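Local coordinates for protein PTS system glucose-specific EIIA component (Mycoplasma capricolum, PDB 2GPR) that serves as the IIA phosphocarrier of the glucose phosphotransferase system, passing phosphoryl groups from phospho-HPr to the IIB domain during glucose uptake, at residues F94-Q97 / D98-V101; T109-L112 / K113-A116; K30-M33 / L34-F38. All coordinates share one frame; numbering follows the deposited sequence.

Contact 1 of 3, residues F94-Q97 / D98-V101; sequences FVTQ and DQEV
Val95 and Val101 meet through their CG1 methyls, 4.0 Å apart, across the base of a hairpin-like loop whose tip is a type II beta turn running from Thr96 to Gln99. The side chain of Gln99 enters the same space. It crosses Val95 at about a right angle, with its amide carbon CD lying 3.6 Å from Val95 CG1. The extended, unbranched glutamine chain, with CG anti to the backbone N (chi1 173°), carries the flat amide back over the residues that precede the turn and so reaches Val95. Which end of that amide is oxygen and which nitrogen is uncertain, so only the position of CD is secure.

The turn positions these groups. Gln99 N donates to Thr96 O over 3.1 Å, the closing bond expected of a beta turn, although the placement of that oxygen is not fully certain. Asp98 takes the third position with a positive phi of 76°, a conformation most often filled by glycine or asparagine, and its short polar side chain suits the exposed site. Gln97 precedes it with the polyproline-like angles (phi -55°) of the second position.

Farther out, the loop is fastened to strand 53-57: Asp98 and Gln99 both bond through their backbones to Leu55, and Val101 to Gly53. The beta-branched valines suit the extended backbone here, and their methyls turn inward, Val95 onto Leu55, Phe65 and Leu107, and Val101 onto Leu107 and Ile67. The side chain of Gln97 adds a further tie to the same strand, its NE2 donating to the backbone oxygen of Val56.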
ATOM      1  N   PHE A  94       5.270   2.158  13.353  1.00 23.70           N
ATOM      2  CA  PHE A  94       6.156   1.245  14.029  1.00 23.01           C
ATOM      3  C   PHE A  94       7.464   1.082  13.304  1.00 22.69           C
ATOM      4  O   PHE A  94       8.294   0.206  13.672  1.00 22.68           O
ATOM      5  CB  PHE A  94       5.511  -0.116  14.271  1.00 23.90           C
ATOM      6  CG  PHE A  94       4.265  -0.000  15.074  1.00 21.52           C
ATOM      7  CD1 PHE A  94       4.324   0.039  16.463  1.00 20.08           C
ATOM      8  CD2 PHE A  94       3.033   0.123  14.441  1.00 20.41           C
ATOM      9  CE1 PHE A  94       3.149   0.152  17.198  1.00 20.81           C
ATOM     10  CE2 PHE A  94       1.849   0.246  15.169  1.00 21.02           C
ATOM     11  CZ  PHE A  94       1.916   0.280  16.557  1.00 20.94           C
ATOM     12  N   VAL A  95       7.627   1.949  12.298  1.00 21.08           N
ATOM     13  CA  VAL A  95       8.751   1.892  11.403  1.00 22.35           C
ATOM     14  C   VAL A  95       9.391   3.260  11.199  1.00 24.76           C
ATOM     15  O   VAL A  95       8.793   4.308  11.484  1.00 25.95           O
ATOM     16  CB  VAL A  95       8.218   1.356  10.061  1.00 21.18           C
ATOM     17  CG1 VAL A  95       7.949  -0.152  10.151  1.00 19.96           C
ATOM     18  CG2 VAL A  95       6.902   2.079   9.760  1.00 17.36           C
ATOM     19  N   THR A  96      10.593   3.244  10.661  1.00 24.07           N
ATOM     20  CA  THR A  96      11.306   4.477  10.358  1.00 24.25           C
ATOM     21  C   THR A  96      11.882   4.355   8.988  1.00 23.44           C
ATOM     22  O   THR A  96      12.151   3.257   8.519  1.00 27.54           O
ATOM     23  CB  THR A  96      12.476   4.756  11.323  1.00 25.94           C
ATOM     24  OG1 THR A  96      12.146   4.375  12.637  1.00 32.26           O
ATOM     25  CG2 THR A  96      12.826   6.215  11.299  1.00 22.98           C
ATOM     26  N   GLN A  97      12.080   5.458   8.366  1.00 22.56           N
ATOM     27  CA  GLN A  97      12.648   5.447   7.073  1.00 27.39           C
ATOM     28  C   GLN A  97      13.983   4.718   7.033  1.00 29.54           C
ATOM     29  O   GLN A  97      14.688   4.624   8.034  1.00 29.05           O
ATOM     30  CB  GLN A  97      12.796   6.850   6.552  1.00 29.27           C
ATOM     31  CG  GLN A  97      13.062   6.841   5.065  1.00 34.01           C
ATOM     32  CD  GLN A  97      13.311   8.235   4.615  1.00 40.67           C
ATOM     33  OE1 GLN A  97      13.742   9.078   5.423  1.00 44.39           O
ATOM     34  NE2 GLN A  97      12.958   8.512   3.367  1.00 42.40           N
ATOM     35  N   ASP A  98      14.263   4.153   5.872  1.00 30.09           N
ATOM     36  CA  ASP A  98      15.455   3.422   5.642  1.00 28.55           C
ATOM     37  C   ASP A  98      15.427   2.066   6.271  1.00 26.41           C
ATOM     38  O   ASP A  98      16.381   1.313   6.101  1.00 28.06           O
ATOM     39  CB  ASP A  98      16.703   4.127   6.182  1.00 34.02           C
ATOM     40  CG  ASP A  98      16.963   5.539   5.729  1.00 38.21           C
ATOM     41  OD1 ASP A  98      16.964   5.636   4.425  1.00 38.29           O
ATOM     42  OD2 ASP A  98      17.447   6.413   6.427  1.00 39.83           O
ATOM     43  N   GLN A  99      14.388   1.766   7.059  1.00 24.71           N
ATOM     44  CA  GLN A  99      14.237   0.451   7.743  1.00 23.68           C
ATOM     45  C   GLN A  99      13.928  -0.680   6.737  1.00 24.62           C
ATOM     46  O   GLN A  99      13.160  -0.516   5.794  1.00 26.15           O
ATOM     47  CB  GLN A  99      13.038   0.536   8.741  1.00 25.07           C
ATOM     48  CG  GLN A  99      12.637  -0.798   9.428  1.00 28.19           C
ATOM     49  CD  GLN A  99      11.537  -0.637  10.510  1.00 33.23           C
ATOM     50  OE1 GLN A  99      10.632  -1.528  10.705  1.00 34.44           O
ATOM     51  NE2 GLN A  99      11.632   0.457  11.286  1.00 33.56           N
ATOM     52  N   GLU A 100      14.469  -1.844   6.946  1.00 23.80           N
ATOM     53  CA  GLU A 100      14.117  -2.893   6.090  1.00 24.74           C
ATOM     54  C   GLU A 100      12.911  -3.624   6.753  1.00 23.84           C
ATOM     55  O   GLU A 100      12.796  -3.692   7.996  1.00 25.36           O
ATOM     56  CB  GLU A 100      15.242  -3.903   5.924  1.00 23.47           C
ATOM     57  CG  GLU A 100      15.818  -3.962   4.508  1.00 32.83           C
ATOM     58  CD  GLU A 100      16.481  -5.304   4.189  1.00 36.76           C
ATOM     59  OE1 GLU A 100      15.755  -6.320   3.868  1.00 42.45           O
ATOM     60  OE2 GLU A 100      17.764  -5.417   4.243  1.00 41.06           O
ATOM     61  N   VAL A 101      11.909  -4.005   5.943  1.00 30.32           N
ATOM     62  CA  VAL A 101      10.739  -4.656   6.478  1.00 30.29           C
ATOM     63  C   VAL A 101      10.491  -5.955   5.771  1.00 29.38           C
ATOM     64  O   VAL A 101      10.945  -6.150   4.658  1.00 28.65           O
ATOM     65  CB  VAL A 101       9.490  -3.810   6.384  1.00 31.10           C
ATOM     66  CG1 VAL A 101       9.441  -2.770   7.497  1.00 31.76           C
ATOM     67  CG2 VAL A 101       9.405  -3.147   5.004  1.00 29.22           C
TER

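Contact 2 of 3, residues T109-L112 / K113-A116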
ATOM      1  N   THR A 109      -0.573   1.805  12.874  1.00 22.27           N
ATOM      2  CA  THR A 109      -1.912   1.600  13.313  1.00 24.49           C
ATOM      3  C   THR A 109      -2.672   2.911  13.167  1.00 26.50           C
ATOM      4  O   THR A 109      -2.241   3.964  13.660  1.00 27.67           O
ATOM      5  CB  THR A 109      -1.998   0.983  14.720  1.00 26.30           C
ATOM      6  OG1 THR A 109      -1.020  -0.039  14.831  1.00 25.38           O
ATOM      7  CG2 THR A 109      -3.425   0.439  15.004  1.00 26.58           C
ATOM      8  N   VAL A 110      -3.761   2.866  12.394  1.00 26.55           N
ATOM      9  CA  VAL A 110      -4.541   4.075  12.134  1.00 26.95           C
ATOM     10  C   VAL A 110      -5.886   4.175  12.829  1.00 26.47           C
ATOM     11  O   VAL A 110      -6.738   3.308  12.706  1.00 22.88           O
ATOM     12  CB  VAL A 110      -4.785   4.275  10.661  1.00 24.41           C
ATOM     13  CG1 VAL A 110      -5.470   5.615  10.453  1.00 21.94           C
ATOM     14  CG2 VAL A 110      -3.462   4.244   9.937  1.00 25.45           C
ATOM     15  N   ASP A 111      -6.133   5.307  13.455  1.00 29.74           N
ATOM     16  CA  ASP A 111      -7.438   5.480  14.021  1.00 32.96           C
ATOM     17  C   ASP A 111      -8.369   5.768  12.897  1.00 34.58           C
ATOM     18  O   ASP A 111      -8.774   6.923  12.729  1.00 35.50           O
ATOM     19  CB  ASP A 111      -7.507   6.604  15.030  1.00 35.26           C
ATOM     20  CG  ASP A 111      -8.787   6.634  15.810  1.00 39.12           C
ATOM     21  OD1 ASP A 111      -9.859   6.307  15.155  1.00 38.52           O
ATOM     22  OD2 ASP A 111      -8.852   7.121  16.903  1.00 43.93           O
ATOM     23  N   LEU A 112      -8.758   4.701  12.214  1.00 34.00           N
ATOM     24  CA  LEU A 112      -9.655   4.770  11.102  1.00 33.79           C
ATOM     25  C   LEU A 112     -10.906   5.564  11.386  1.00 37.26           C
ATOM     26  O   LEU A 112     -11.287   6.412  10.553  1.00 36.99           O
ATOM     27  CB  LEU A 112      -9.944   3.391  10.489  1.00 31.86           C
ATOM     28  CG  LEU A 112      -9.292   3.224   9.122  1.00 32.00           C
ATOM     29  CD1 LEU A 112      -7.847   3.678   9.175  1.00 31.04           C
ATOM     30  CD2 LEU A 112      -9.399   1.773   8.626  1.00 32.84           C
ATOM     31  N   LYS A 113     -11.553   5.310  12.557  1.00 40.13           N
ATOM     32  CA  LYS A 113     -12.763   6.059  12.907  1.00 42.16           C
ATOM     33  C   LYS A 113     -12.508   7.534  12.921  1.00 43.19           C
ATOM     34  O   LYS A 113     -13.301   8.297  12.408  1.00 46.27           O
ATOM     35  CB  LYS A 113     -13.411   5.685  14.212  1.00 45.64           C
ATOM     36  CG  LYS A 113     -14.500   6.685  14.634  1.00 48.80           C
ATOM     37  CD  LYS A 113     -15.253   6.292  15.921  1.00 51.69           C
ATOM     38  CE  LYS A 113     -16.201   7.367  16.447  1.00 53.10           C
ATOM     39  NZ  LYS A 113     -17.456   7.516  15.673  1.00 53.16           N
ATOM     40  N   SER A 114     -11.416   7.952  13.523  1.00 40.94           N
ATOM     41  CA  SER A 114     -11.151   9.369  13.543  1.00 39.99           C
ATOM     42  C   SER A 114     -10.824   9.893  12.174  1.00 37.50           C
ATOM     43  O   SER A 114     -11.532  10.732  11.629  1.00 38.08           O
ATOM     44  CB  SER A 114     -10.085   9.704  14.542  1.00 43.20           C
ATOM     45  OG  SER A 114     -10.333   8.951  15.722  1.00 43.59           O
ATOM     46  N   VAL A 115      -9.760   9.362  11.614  1.00 35.79           N
ATOM     47  CA  VAL A 115      -9.291   9.759  10.297  1.00 32.74           C
ATOM     48  C   VAL A 115     -10.366   9.852   9.255  1.00 38.94           C
ATOM     49  O   VAL A 115     -10.360  10.754   8.424  1.00 39.09           O
ATOM     50  CB  VAL A 115      -8.234   8.819   9.823  1.00 23.41           C
ATOM     51  CG1 VAL A 115      -7.611   9.396   8.592  1.00 21.49           C
ATOM     52  CG2 VAL A 115      -7.196   8.686  10.910  1.00 23.17           C
ATOM     53  N   ALA A 116     -11.275   8.894   9.297  1.00 46.40           N
ATOM     54  CA  ALA A 116     -12.363   8.784   8.336  1.00 52.22           C
ATOM     55  C   ALA A 116     -13.222  10.065   8.193  1.00 57.67           C
ATOM     56  O   ALA A 116     -13.838  10.324   7.138  1.00 59.21           O
ATOM     57  CB  ALA A 116     -13.199   7.544   8.639  1.00 52.38           C
TER
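Asp111 caps the first turn of helix 112-118: Ser114 N donates to Asp111 OD1 over 2.8 Å in a nearly straight bond of 164°. This is the classical N-cap arrangement, in which a short carboxylate replaces the carbonyl that a preceding turn would have supplied. The amide reaches OD1 from above the carboxylate plane, 52° out of it. Having CG anti to the backbone N (chi1 -169°) swings the carboxylate back over the helix start.

Backbone bonds then take up the helical pattern. Val115 N donates to Asp111 O at 2.9 Å, and Ala116 N to Leu112 O at 2.8 Å, the latter approaching from outside the carbonyl plane. Just before the helix the chain bends sharply at Asp111, the centre of an inverse gamma turn, with a weak bond from Leu112 N to Val110 O; this kink converts strand 106-110 directly into helix.

Apolar side chains close the bend. Val110, immediately before the N-cap, meets Val115, four residues into the helix, with CG1 of Val110 3.6 Å from CG2 of Val115 and the two side chains crossing at about a right angle. That pairing is a hydrophobic staple, and compact beta-branched residues suit it because their methyls stand close to the backbone. Val115 also rests on Leu86, while the longer Leu112 extends to Asn45 and Ile122.

The chemistry is complementary: a negative carboxylate faces the positive end of the helix dipole and satisfies an amide hydrogen of the first turn, with the two valines packed across the bend beside it. That setting should stabilise the ionised form of Asp111 and probably lowers its pKa.

Contact 3 of 3, residues K30-M33 / L34-F38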
ATOM      1  N   LYS A  30      -6.487   7.846  -9.239  1.00 30.22           N
ATOM      2  CA  LYS A  30      -7.417   7.299 -10.203  1.00 32.03           C
ATOM      3  C   LYS A  30      -6.932   7.397 -11.620  1.00 37.19           C
ATOM      4  O   LYS A  30      -7.209   6.510 -12.421  1.00 42.25           O
ATOM      5  CB  LYS A  30      -8.836   7.779  -9.992  1.00 29.08           C
ATOM      6  CG  LYS A  30      -9.544   8.154 -11.238  1.00 29.23           C
ATOM      7  CD  LYS A  30      -9.615   9.653 -11.413  1.00 34.03           C
ATOM      8  CE  LYS A  30     -10.138  10.352 -10.166  1.00 38.18           C
ATOM      9  NZ  LYS A  30     -10.620  11.751 -10.344  1.00 38.58           N
ATOM     10  N   GLU A  31      -6.145   8.430 -11.896  1.00 36.63           N
ATOM     11  CA  GLU A  31      -5.581   8.655 -13.212  1.00 38.11           C
ATOM     12  C   GLU A  31      -4.265   7.956 -13.404  1.00 34.08           C
ATOM     13  O   GLU A  31      -3.681   8.001 -14.468  1.00 31.31           O
ATOM     14  CB  GLU A  31      -5.370  10.148 -13.481  1.00 46.04           C
ATOM     15  CG  GLU A  31      -6.552  10.821 -14.157  1.00 54.19           C
ATOM     16  CD  GLU A  31      -6.887  12.168 -13.650  1.00 62.43           C
ATOM     17  OE1 GLU A  31      -6.183  13.119 -14.246  1.00 64.23           O
ATOM     18  OE2 GLU A  31      -7.626  12.343 -12.679  1.00 65.61           O
ATOM     19  N   ARG A  32      -3.755   7.357 -12.345  1.00 35.66           N
ATOM     20  CA  ARG A  32      -2.473   6.649 -12.414  1.00 34.99           C
ATOM     21  C   ARG A  32      -1.309   7.533 -12.802  1.00 32.71           C
ATOM     22  O   ARG A  32      -0.424   7.080 -13.490  1.00 30.01           O
ATOM     23  CB  ARG A  32      -2.527   5.533 -13.446  1.00 35.19           C
ATOM     24  CG  ARG A  32      -3.114   4.229 -12.953  1.00 34.73           C
ATOM     25  CD  ARG A  32      -4.126   3.705 -13.950  1.00 35.18           C
ATOM     26  NE  ARG A  32      -4.896   2.575 -13.461  1.00 35.97           N
ATOM     27  CZ  ARG A  32      -6.190   2.557 -13.136  1.00 34.26           C
ATOM     28  NH1 ARG A  32      -6.977   3.628 -13.157  1.00 33.87           N
ATOM     29  NH2 ARG A  32      -6.715   1.397 -12.772  1.00 33.92           N
ATOM     30  N   MET A  33      -1.308   8.795 -12.365  1.00 34.40           N
ATOM     31  CA  MET A  33      -0.246   9.761 -12.704  1.00 31.58           C
ATOM     32  C   MET A  33       1.160   9.290 -12.345  1.00 33.82           C
ATOM     33  O   MET A  33       2.088   9.402 -13.136  1.00 33.90           O
ATOM     34  CB  MET A  33      -0.548  11.147 -12.109  1.00 29.44           C
ATOM     35  CG  MET A  33      -1.690  11.804 -12.847  1.00 32.51           C
ATOM     36  SD  MET A  33      -2.350  13.248 -12.021  1.00 34.53           S
ATOM     37  CE  MET A  33      -0.937  13.516 -10.914  1.00 35.30           C
ATOM     38  N   LEU A  34       1.310   8.712 -11.152  1.00 34.89           N
ATOM     39  CA  LEU A  34       2.595   8.272 -10.661  1.00 36.70           C
ATOM     40  C   LEU A  34       2.862   6.797 -10.860  1.00 37.09           C
ATOM     41  O   LEU A  34       3.976   6.310 -10.682  1.00 34.03           O
ATOM     42  CB  LEU A  34       2.776   8.674  -9.189  1.00 38.29           C
ATOM     43  CG  LEU A  34       3.250  10.114  -9.045  1.00 39.12           C
ATOM     44  CD1 LEU A  34       3.468  10.451  -7.572  1.00 38.03           C
ATOM     45  CD2 LEU A  34       4.557  10.306  -9.828  1.00 39.32           C
ATOM     46  N   GLY A  35       1.814   6.073 -11.229  1.00 39.45           N
ATOM     47  CA  GLY A  35       1.945   4.653 -11.407  1.00 37.95           C
ATOM     48  C   GLY A  35       0.605   3.980 -11.365  1.00 36.12           C
ATOM     49  O   GLY A  35      -0.421   4.656 -11.280  1.00 32.47           O
ATOM     50  N   ASP A  36       0.666   2.623 -11.422  1.00 38.08           N
ATOM     51  CA  ASP A  36      -0.478   1.698 -11.445  1.00 37.74           C
ATOM     52  C   ASP A  36      -0.550   0.907 -10.180  1.00 30.48           C
ATOM     53  O   ASP A  36       0.276   1.101  -9.308  1.00 30.27           O
ATOM     54  CB  ASP A  36      -0.395   0.722 -12.639  1.00 46.26           C
ATOM     55  CG  ASP A  36      -1.741   0.341 -13.213  1.00 53.90           C
ATOM     56  OD1 ASP A  36      -2.677   0.181 -12.287  1.00 55.76           O
ATOM     57  OD2 ASP A  36      -1.948   0.237 -14.418  1.00 56.53           O
ATOM     58  N   GLY A  37      -1.557   0.042 -10.081  1.00 28.45           N
ATOM     59  CA  GLY A  37      -1.774  -0.822  -8.896  1.00 26.72           C
ATOM     60  C   GLY A  37      -3.237  -0.876  -8.547  1.00 23.68           C
ATOM     61  O   GLY A  37      -4.084  -0.843  -9.406  1.00 25.37           O
ATOM     62  N   PHE A  38      -3.548  -0.868  -7.291  1.00 20.49           N
ATOM     63  CA  PHE A  38      -4.941  -0.907  -6.874  1.00 17.32           C
ATOM     64  C   PHE A  38      -5.168  -0.205  -5.507  1.00 22.14           C
ATOM     65  O   PHE A  38      -4.382   0.611  -5.079  1.00 25.71           O
ATOM     66  CB  PHE A  38      -5.416  -2.314  -6.819  1.00 10.71           C
ATOM     67  CG  PHE A  38      -4.418  -3.100  -6.030  1.00 11.00           C
ATOM     68  CD1 PHE A  38      -3.257  -3.577  -6.629  1.00 10.81           C
ATOM     69  CD2 PHE A  38      -4.593  -3.317  -4.669  1.00 13.12           C
ATOM     70  CE1 PHE A  38      -2.292  -4.278  -5.917  1.00 12.10           C
ATOM     71  CE2 PHE A  38      -3.640  -4.028  -3.931  1.00 15.15           C
ATOM     72  CZ  PHE A  38      -2.485  -4.498  -4.553  1.00 13.08           C
TER
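Arg32 and Asp36 cross at a slant, the edge of the guanidinium to the carboxylate, with the two planes standing 86° apart. Asp36 OD1 lies at that edge, near the guanidinium plane, and Arg32 NE reaches it over 3.5 Å with an angle of 154°, a long, weak hydrogen bond within a salt bridge. This near-perpendicular setting differs from the coplanar, two-pronged grip often made by arginine. The other nitrogens have partners of their own: NH2 forms a salt bridge with Asp22, and NH1 donates weakly to Lys30 O. Arginine suits the place because its planar group offers N-H donors in several directions.

On the aspartate side, Gly37 N approaches Asp36 OD1 to 2.5 Å, a hydrogen bond so short that its detail is doubtful. The first torsion of Arg32 (chi1 -84°) sets CG beside the backbone N, 3.2 Å from Gly35 O, and the bend at chi2 turns the rest of the chain toward Asp36.

Beneath the pair the backbone turns twice. Arg32, just past helix 27-30, closes it with a Schellman motif at positive phi, and Gly35 N closes a further turn weakly onto Arg32 O at 3.3 Å. Gly35 and Gly37 both adopt backbone angles where a CB would strike the preceding carbonyl, so glycine is needed at each.

Met33 folds back onto Glu27 and Val28 of the helix, while Asp36 bonds through its backbone to Phe128 and Phe38 packs on Val150 and Ala151, so that the turn leads from helix 27-30 straight into sheet strand 36-42.

In the fold
Along the chain contact 3 comes first, leading from a helix into a strand; contact 1 follows, between two strands; contact 2 comes last, where a strand gives way to a helix. Contacts 1 and 3 reach the same seven-stranded sheet from opposite sides of the chain's centre, with centres about 24 Å apart. Contact 2 starts on the middle strand of the three-stranded sheet 46-48, 106-110, 91-93; it lies about 21 Å from contact 1 between centres, yet Phe94 and Thr109 touch. Side chains of all three lie within about 11 Å of His63 or His78, the histidines that probably form the phosphotransfer site.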